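Local coordinates for dimethylsulfoniopropionate lyase (Roseovarius nubinhibens, PDB 4B29), which probably cleaves dimethylsulfoniopropionate, releasing dimethyl sulfide, as a zinc-binding lyase of the cupin type, at residues A[130-142]-A[191-204]. Numbering follows the deposited sequence.
Sequences QSLRVTVGYWGPG and MTTLTDPILTLVLW. With EDO (1,2-ethanediol), chain F; PO4 (phosphate ion), chain E.
Arg133 points NH1 at the face of the Trp204 indole, 3.3 Å from Trp204 CE2, a cation-pi contact with the guanidinium tilted steeply (66°) to the ring. The arginine chain, extended from CG to NE, runs alongside the tryptophan, while NH2 turns to a salt bridge with Asp212. At its edge the same indole donates from NE1 to Thr135 OG1 (2.9 Å, 172°), in the ring plane; the two contacts together probably hold the ring's rotation. Thr135 OG1 and Thr200 OG1 each hydrogen-bond one hydroxyl of an ethanediol, probably from the crystallisation liquor; Trp139 CH2 borders it. Farther along, Met191 bends at chi3 (70°) to set CE over one face of Trp139, 3.4 Å from CD2, a CH-pi contact, with SD above the six-membered ring in a Met-aromatic contact. On the other face of the sheet, Val134, Val136 and Tyr138 pack against Leu199, Leu201 and Leu203; Val136 CG2 meets Leu201 CD1 at 4.0 Å. Paired backbone bonds join Thr135 to Val202 and Trp139 to Ile198, and Thr193 OG1 donates to Gly140 O (2.7 Å). Trp204 also packs against the zinc ligands His150 and Glu154, placing this antiparallel strand pair in the wall of the metal pocket of a cupin beta-barrel.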
ATOM      1  N   GLN A 130     -14.568  -1.443 -10.060  1.00 10.84           N
ATOM      2  CA  GLN A 130     -13.735  -1.977 -11.134  1.00 12.10           C
ATOM      3  C   GLN A 130     -12.935  -0.850 -11.800  1.00 13.39           C
ATOM      4  O   GLN A 130     -12.191  -1.142 -12.731  1.00 14.62           O
ATOM      5  CB  GLN A 130     -14.646  -2.629 -12.203  1.00 11.43           C
ATOM      6  CG  GLN A 130     -15.199  -3.994 -11.704  1.00 10.65           C
ATOM      7  CD  GLN A 130     -14.173  -5.098 -11.646  1.00 11.87           C
ATOM      8  OE1 GLN A 130     -13.143  -5.067 -12.355  1.00 12.62           O
ATOM      9  NE2 GLN A 130     -14.453  -6.140 -10.840  1.00 11.69           N
ATOM     10  N   SER A 131     -13.085   0.393 -11.313  1.00 13.84           N
ATOM     11  CA  SER A 131     -12.468   1.563 -12.000  1.00 17.96           C
ATOM     12  C   SER A 131     -11.045   1.824 -11.529  1.00 21.02           C
ATOM     13  O   SER A 131     -10.231   2.433 -12.280  1.00 22.95           O
ATOM     14  CB  SER A 131     -13.298   2.819 -11.786  1.00 19.83           C
ATOM     15  OG  SER A 131     -14.587   2.623 -12.394  1.00 25.70           O
ATOM     16  N   LEU A 132     -10.711   1.297 -10.361  1.00 19.47           N
ATOM     17  CA  LEU A 132      -9.390   1.567  -9.801  1.00 20.28           C
ATOM     18  C   LEU A 132      -9.085   0.447  -8.821  1.00 18.46           C
ATOM     19  O   LEU A 132      -9.996  -0.288  -8.431  1.00 15.61           O
ATOM     20  CB  LEU A 132      -9.495   2.874  -9.027  1.00 20.10           C
ATOM     21  CG  LEU A 132      -8.169   3.467  -8.506  1.00 22.34           C
ATOM     22  CD1 LEU A 132      -7.001   3.424  -9.603  1.00 23.66           C
ATOM     23  CD2 LEU A 132      -8.504   4.877  -8.014  1.00 19.24           C
ATOM     24  N   ARG A 133      -7.813   0.309  -8.451  1.00 15.38           N
ATOM     25  CA  ARG A 133      -7.485  -0.545  -7.326  1.00 12.97           C
ATOM     26  C   ARG A 133      -6.536   0.253  -6.431  1.00 11.95           C
ATOM     27  O   ARG A 133      -5.607   0.912  -6.943  1.00 10.42           O
ATOM     28  CB  ARG A 133      -6.843  -1.812  -7.847  1.00 13.06           C
ATOM     29  CG  ARG A 133      -6.431  -2.773  -6.812  1.00 13.75           C
ATOM     30  CD  ARG A 133      -5.862  -4.023  -7.518  1.00 21.11           C
ATOM     31  NE  ARG A 133      -5.719  -5.145  -6.602  1.00 22.04           N
ATOM     32  CZ  ARG A 133      -4.580  -5.737  -6.268  1.00 23.48           C
ATOM     33  NH1 ARG A 133      -3.410  -5.294  -6.707  1.00 26.70           N
ATOM     34  NH2 ARG A 133      -4.610  -6.767  -5.463  1.00 25.68           N
ATOM     35  N   VAL A 134      -6.822   0.221  -5.131  1.00 10.25           N
ATOM     36  CA  VAL A 134      -6.036   0.979  -4.141  1.00 10.21           C
ATOM     37  C   VAL A 134      -5.603  -0.035  -3.087  1.00 10.51           C
ATOM     38  O   VAL A 134      -6.434  -0.659  -2.426  1.00 10.62           O
ATOM     39  CB  VAL A 134      -6.891   2.048  -3.456  1.00  9.99           C
ATOM     40  CG1 VAL A 134      -6.002   2.796  -2.416  1.00 13.26           C
ATOM     41  CG2 VAL A 134      -7.439   3.046  -4.436  1.00 12.11           C
ATOM     42  N   THR A 135      -4.290  -0.199  -2.912  1.00  8.72           N
ATOM     43  CA  THR A 135      -3.781  -1.101  -1.882  1.00  8.95           C
ATOM     44  C   THR A 135      -2.908  -0.330  -0.891  1.00  9.89           C
ATOM     45  O   THR A 135      -2.476   0.790  -1.166  1.00 10.51           O
ATOM     46  CB  THR A 135      -2.973  -2.295  -2.407  1.00 10.72           C
ATOM     47  OG1 THR A 135      -1.819  -1.820  -3.138  1.00 11.17           O
ATOM     48  CG2 THR A 135      -3.839  -3.152  -3.324  1.00 10.22           C
ATOM     49  N   VAL A 136      -2.689  -0.952   0.257  1.00  9.74           N
ATOM     50  CA  VAL A 136      -1.874  -0.325   1.321  1.00 10.60           C
ATOM     51  C   VAL A 136      -0.861  -1.364   1.777  1.00 10.85           C
ATOM     52  O   VAL A 136      -1.210  -2.544   1.952  1.00 10.43           O
ATOM     53  CB  VAL A 136      -2.800   0.078   2.541  1.00  9.22           C
ATOM     54  CG1 VAL A 136      -1.911   0.403   3.809  1.00 12.19           C
ATOM     55  CG2 VAL A 136      -3.662   1.272   2.172  1.00 11.20           C
ATOM     56  N   GLY A 137       0.413  -0.964   1.996  1.00  9.98           N
ATOM     57  CA  GLY A 137       1.415  -1.922   2.472  1.00 10.90           C
ATOM     58  C   GLY A 137       2.133  -1.302   3.678  1.00 11.44           C
ATOM     59  O   GLY A 137       2.191  -0.048   3.799  1.00 11.97           O
ATOM     60  N   TYR A 138       2.576  -2.147   4.604  1.00 11.45           N
ATOM     61  CA  TYR A 138       3.436  -1.704   5.722  1.00 12.35           C
ATOM     62  C   TYR A 138       4.619  -2.636   5.787  1.00 12.45           C
ATOM     63  O   TYR A 138       4.475  -3.861   5.652  1.00 13.11           O
ATOM     64  CB  TYR A 138       2.674  -1.792   7.043  1.00 11.62           C
ATOM     65  CG  TYR A 138       3.576  -1.455   8.231  1.00 12.21           C
ATOM     66  CD1 TYR A 138       3.727  -0.137   8.630  1.00 15.06           C
ATOM     67  CD2 TYR A 138       4.282  -2.480   8.876  1.00 16.45           C
ATOM     68  CE1 TYR A 138       4.577   0.181   9.764  1.00 17.31           C
ATOM     69  CE2 TYR A 138       5.156  -2.185   9.973  1.00 14.72           C
ATOM     70  CZ  TYR A 138       5.239  -0.863  10.396  1.00 16.17           C
ATOM     71  OH  TYR A 138       6.080  -0.596  11.477  1.00 17.88           O
ATOM     72  N   TRP A 139       5.813  -2.062   5.978  1.00 13.16           N
ATOM     73  CA  TRP A 139       7.012  -2.848   6.230  1.00 13.03           C
ATOM     74  C   TRP A 139       7.734  -2.260   7.437  1.00 14.18           C
ATOM     75  O   TRP A 139       7.976  -1.061   7.483  1.00 14.85           O
ATOM     76  CB  TRP A 139       7.991  -2.722   5.045  1.00 13.99           C
ATOM     77  CG  TRP A 139       7.518  -3.443   3.819  1.00 12.83           C
ATOM     78  CD1 TRP A 139       7.932  -4.662   3.375  1.00 16.56           C
ATOM     79  CD2 TRP A 139       6.553  -2.958   2.851  1.00 14.34           C
ATOM     80  NE1 TRP A 139       7.295  -4.964   2.179  1.00 17.73           N
ATOM     81  CE2 TRP A 139       6.442  -3.945   1.854  1.00 16.31           C
ATOM     82  CE3 TRP A 139       5.797  -1.785   2.751  1.00 14.38           C
ATOM     83  CZ2 TRP A 139       5.567  -3.812   0.750  1.00 17.63           C
ATOM     84  CZ3 TRP A 139       4.950  -1.628   1.632  1.00 17.91           C
ATOM     85  CH2 TRP A 139       4.845  -2.661   0.667  1.00 15.52           C
ATOM     86  N   GLY A 140       8.064  -3.119   8.398  1.00 14.73           N
ATOM     87  CA  GLY A 140       8.850  -2.584   9.553  1.00 15.78           C
ATOM     88  C   GLY A 140      10.284  -2.283   9.097  1.00 16.91           C
ATOM     89  O   GLY A 140      10.708  -2.600   7.983  1.00 16.29           O
ATOM     90  N   PRO A 141      11.080  -1.686  10.002  1.00 17.05           N
ATOM     91  CA  PRO A 141      12.476  -1.412   9.655  1.00 17.32           C
ATOM     92  C   PRO A 141      13.298  -2.642   9.313  1.00 17.32           C
ATOM     93  O   PRO A 141      13.018  -3.751   9.758  1.00 18.53           O
ATOM     94  CB  PRO A 141      13.050  -0.779  10.952  1.00 17.46           C
ATOM     95  CG  PRO A 141      11.894  -0.455  11.817  1.00 19.93           C
ATOM     96  CD  PRO A 141      10.739  -1.347  11.388  1.00 17.85           C
ATOM     97  N   GLY A 142      14.359  -2.445   8.541  1.00 17.24           N
ATOM     98  CA  GLY A 142      15.314  -3.527   8.285  1.00 17.08           C
ATOM     99  C   GLY A 142      14.825  -4.667   7.444  1.00 18.55           C
ATOM    100  O   GLY A 142      15.199  -5.828   7.660  1.00 19.34           O
ATOM    101  N   MET A 191      12.319  -2.788  -2.732  1.00 12.40           N
ATOM    102  CA  MET A 191      12.320  -1.707  -1.760  1.00 13.01           C
ATOM    103  C   MET A 191      13.037  -2.183  -0.488  1.00 14.78           C
ATOM    104  O   MET A 191      12.843  -3.318  -0.083  1.00 16.12           O
ATOM    105  CB  MET A 191      10.859  -1.377  -1.394  1.00 13.51           C
ATOM    106  CG  MET A 191      10.724  -0.101  -0.533  1.00 14.50           C
ATOM    107  SD  MET A 191       9.053   0.003   0.223  1.00 16.45           S
ATOM    108  CE  MET A 191       9.186  -1.337   1.398  1.00 17.22           C
ATOM    109  N   THR A 192      13.793  -1.287   0.151  1.00 14.91           N
ATOM    110  CA  THR A 192      14.514  -1.632   1.380  1.00 15.59           C
ATOM    111  C   THR A 192      14.144  -0.616   2.449  1.00 14.63           C
ATOM    112  O   THR A 192      14.243   0.611   2.218  1.00 14.32           O
ATOM    113  CB  THR A 192      16.028  -1.458   1.112  1.00 17.43           C
ATOM    114  OG1 THR A 192      16.365  -2.266  -0.017  1.00 23.64           O
ATOM    115  CG2 THR A 192      16.846  -1.873   2.367  1.00 19.64           C
ATOM    116  N   THR A 193      13.741  -1.098   3.618  1.00 14.59           N
ATOM    117  CA  THR A 193      13.623  -0.183   4.759  1.00 15.63           C
ATOM    118  C   THR A 193      14.948  -0.306   5.571  1.00 16.72           C
ATOM    119  O   THR A 193      15.544  -1.379   5.696  1.00 17.07           O
ATOM    120  CB  THR A 193      12.457  -0.491   5.715  1.00 15.52           C
ATOM    121  OG1 THR A 193      12.427  -1.889   5.963  1.00 16.85           O
ATOM    122  CG2 THR A 193      11.076  -0.103   5.078  1.00 15.21           C
ATOM    123  N   LEU A 194      15.345   0.831   6.096  1.00 17.28           N
ATOM    124  CA  LEU A 194      16.558   0.923   6.926  1.00 20.38           C
ATOM    125  C   LEU A 194      16.092   1.072   8.370  1.00 20.16           C
ATOM    126  O   LEU A 194      15.476   0.160   8.903  1.00 21.69           O
ATOM    127  CB  LEU A 194      17.409   2.085   6.417  1.00 19.02           C
ATOM    128  CG  LEU A 194      18.077   1.962   5.036  1.00 24.28           C
ATOM    129  CD1 LEU A 194      18.827   0.650   4.883  1.00 27.59           C
ATOM    130  CD2 LEU A 194      17.090   2.171   3.878  1.00 29.03           C
ATOM    131  N   THR A 195      16.320   2.223   8.992  1.00 21.44           N
ATOM    132  CA  THR A 195      15.996   2.428  10.387  1.00 23.44           C
ATOM    133  C   THR A 195      14.507   2.737  10.678  1.00 22.01           C
ATOM    134  O   THR A 195      14.017   2.567  11.804  1.00 22.75           O
ATOM    135  CB  THR A 195      16.915   3.608  10.872  1.00 22.58           C
ATOM    136  OG1 THR A 195      18.239   3.045  10.999  1.00 31.10           O
ATOM    137  CG2 THR A 195      16.507   4.071  12.165  1.00 30.70           C
ATOM    138  N   ASP A 196      13.790   3.161   9.650  1.00 20.22           N
ATOM    139  CA  ASP A 196      12.401   3.573   9.776  1.00 18.85           C
ATOM    140  C   ASP A 196      11.532   2.538   9.061  1.00 16.07           C
ATOM    141  O   ASP A 196      12.026   1.863   8.175  1.00 16.61           O
ATOM    142  CB  ASP A 196      12.199   4.932   9.125  1.00 18.92           C
ATOM    143  CG  ASP A 196      13.113   5.999   9.746  1.00 24.35           C
ATOM    144  OD1 ASP A 196      13.077   6.131  10.981  1.00 27.48           O
ATOM    145  OD2 ASP A 196      13.820   6.683   9.005  1.00 25.68           O
ATOM    146  N   PRO A 197      10.303   2.363   9.537  1.00 15.52           N
ATOM    147  CA  PRO A 197       9.324   1.544   8.774  1.00 15.51           C
ATOM    148  C   PRO A 197       8.847   2.369   7.561  1.00 14.36           C
ATOM    149  O   PRO A 197       9.247   3.524   7.358  1.00 13.74           O
ATOM    150  CB  PRO A 197       8.186   1.405   9.768  1.00 14.74           C
ATOM    151  CG  PRO A 197       8.141   2.759  10.480  1.00 15.09           C
ATOM    152  CD  PRO A 197       9.646   3.156  10.594  1.00 16.35           C
ATOM    153  N   ILE A 198       7.930   1.789   6.774  1.00 12.93           N
ATOM    154  CA  ILE A 198       7.231   2.591   5.766  1.00 12.08           C
ATOM    155  C   ILE A 198       5.800   2.075   5.628  1.00 10.11           C
ATOM    156  O   ILE A 198       5.558   0.877   5.718  1.00 11.28           O
ATOM    157  CB  ILE A 198       7.938   2.579   4.366  1.00 11.57           C
ATOM    158  CG1 ILE A 198       7.321   3.670   3.465  1.00 11.60           C
ATOM    159  CG2 ILE A 198       7.976   1.148   3.709  1.00 12.93           C
ATOM    160  CD1 ILE A 198       8.096   3.856   2.166  1.00 13.01           C
ATOM    161  N   LEU A 199       4.893   3.021   5.456  1.00 10.96           N
ATOM    162  CA  LEU A 199       3.460   2.716   5.235  1.00 10.65           C
ATOM    163  C   LEU A 199       3.116   3.391   3.906  1.00 10.80           C
ATOM    164  O   LEU A 199       3.388   4.591   3.724  1.00 11.23           O
ATOM    165  CB  LEU A 199       2.658   3.315   6.382  1.00 10.97           C
ATOM    166  CG  LEU A 199       1.110   3.226   6.333  1.00 11.76           C
ATOM    167  CD1 LEU A 199       0.673   1.762   6.366  1.00 12.56           C
ATOM    168  CD2 LEU A 199       0.461   4.055   7.486  1.00 12.81           C
ATOM    169  N   THR A 200       2.524   2.617   2.973  1.00 10.18           N
ATOM    170  CA  THR A 200       2.316   3.127   1.595  1.00  9.10           C
ATOM    171  C   THR A 200       0.852   3.000   1.207  1.00 10.18           C
ATOM    172  O   THR A 200       0.120   2.166   1.783  1.00 11.32           O
ATOM    173  CB  THR A 200       3.112   2.305   0.565  1.00  9.38           C
ATOM    174  OG1 THR A 200       2.739   0.924   0.680  1.00 12.40           O
ATOM    175  CG2 THR A 200       4.677   2.431   0.876  1.00 10.64           C
ATOM    176  N   LEU A 201       0.454   3.815   0.236  1.00  9.56           N
ATOM    177  CA  LEU A 201      -0.894   3.695  -0.341  1.00  9.24           C
ATOM    178  C   LEU A 201      -0.664   3.772  -1.859  1.00  9.62           C
ATOM    179  O   LEU A 201       0.013   4.698  -2.356  1.00 10.15           O
ATOM    180  CB  LEU A 201      -1.825   4.801   0.200  1.00  9.12           C
ATOM    181  CG  LEU A 201      -3.263   4.579  -0.327  1.00 10.82           C
ATOM    182  CD1 LEU A 201      -4.317   4.959   0.748  1.00 12.86           C
ATOM    183  CD2 LEU A 201      -3.441   5.433  -1.580  1.00  9.89           C
ATOM    184  N   VAL A 202      -1.195   2.790  -2.589  1.00  9.18           N
ATOM    185  CA  VAL A 202      -0.716   2.552  -3.969  1.00  9.56           C
ATOM    186  C   VAL A 202      -1.924   2.424  -4.896  1.00  9.64           C
ATOM    187  O   VAL A 202      -2.911   1.794  -4.529  1.00 10.67           O
ATOM    188  CB  VAL A 202       0.061   1.232  -3.980  1.00 10.88           C
ATOM    189  CG1 VAL A 202       0.516   0.835  -5.399  1.00 13.07           C
ATOM    190  CG2 VAL A 202       1.277   1.350  -3.016  1.00 12.24           C
ATOM    191  N   LEU A 203      -1.830   3.043  -6.058  1.00  8.51           N
ATOM    192  CA  LEU A 203      -2.875   2.858  -7.091  1.00  9.36           C
ATOM    193  C   LEU A 203      -2.376   1.896  -8.177  1.00  9.32           C
ATOM    194  O   LEU A 203      -1.146   1.803  -8.479  1.00  9.95           O
ATOM    195  CB  LEU A 203      -3.160   4.173  -7.813  1.00  9.02           C
ATOM    196  CG  LEU A 203      -3.483   5.428  -6.948  1.00  9.43           C
ATOM    197  CD1 LEU A 203      -3.867   6.590  -7.811  1.00 10.07           C
ATOM    198  CD2 LEU A 203      -4.635   5.079  -5.953  1.00 11.03           C
ATOM    199  N   TRP A 204      -3.349   1.222  -8.831  1.00  8.74           N
ATOM    200  CA  TRP A 204      -2.993   0.283  -9.914  1.00  9.17           C
ATOM    201  C   TRP A 204      -3.914   0.532 -11.085  1.00  9.49           C
ATOM    202  O   TRP A 204      -5.088   0.925 -10.887  1.00 10.39           O
ATOM    203  CB  TRP A 204      -3.261  -1.179  -9.477  1.00  8.99           C
ATOM    204  CG  TRP A 204      -2.615  -1.646  -8.211  1.00  9.23           C
ATOM    205  CD1 TRP A 204      -2.823  -1.177  -6.890  1.00  9.72           C
ATOM    206  CD2 TRP A 204      -1.567  -2.589  -8.127  1.00 10.97           C
ATOM    207  NE1 TRP A 204      -2.018  -1.879  -6.031  1.00 10.27           N
ATOM    208  CE2 TRP A 204      -1.240  -2.748  -6.760  1.00 11.91           C
ATOM    209  CE3 TRP A 204      -0.895  -3.367  -9.083  1.00 12.24           C
ATOM    210  CZ2 TRP A 204      -0.237  -3.635  -6.314  1.00 13.49           C
ATOM    211  CZ3 TRP A 204       0.118  -4.281  -8.625  1.00 13.09           C
ATOM    212  CH2 TRP A 204       0.406  -4.409  -7.268  1.00 13.00           C
TER
HETATM  213  C1  EDO F1201       1.378  -1.602  -1.729  1.00 26.11           C
HETATM  214  O1  EDO F1201       2.586  -1.144  -1.116  1.00 19.74           O
HETATM  215  C2  EDO F1201       1.248  -3.060  -1.379  1.00 29.13           C
HETATM  216  O2  EDO F1201       0.170  -3.505  -2.177  1.00 26.44           O
HETATM  217  P   PO4 E1200       8.462  -2.512  14.047  0.80 38.37           P
HETATM  218  O1  PO4 E1200       7.582  -2.914  15.253  0.80 35.16           O
HETATM  219  O2  PO4 E1200       7.639  -1.927  12.912  0.80 33.06           O
HETATM  220  O3  PO4 E1200       9.324  -1.347  14.468  0.80 36.96           O
HETATM  221  O4  PO4 E1200       9.251  -3.688  13.487  0.80 30.49           O
HETATM  222  O   HOH W   1      -7.464   1.454 -12.492  1.00 34.07           O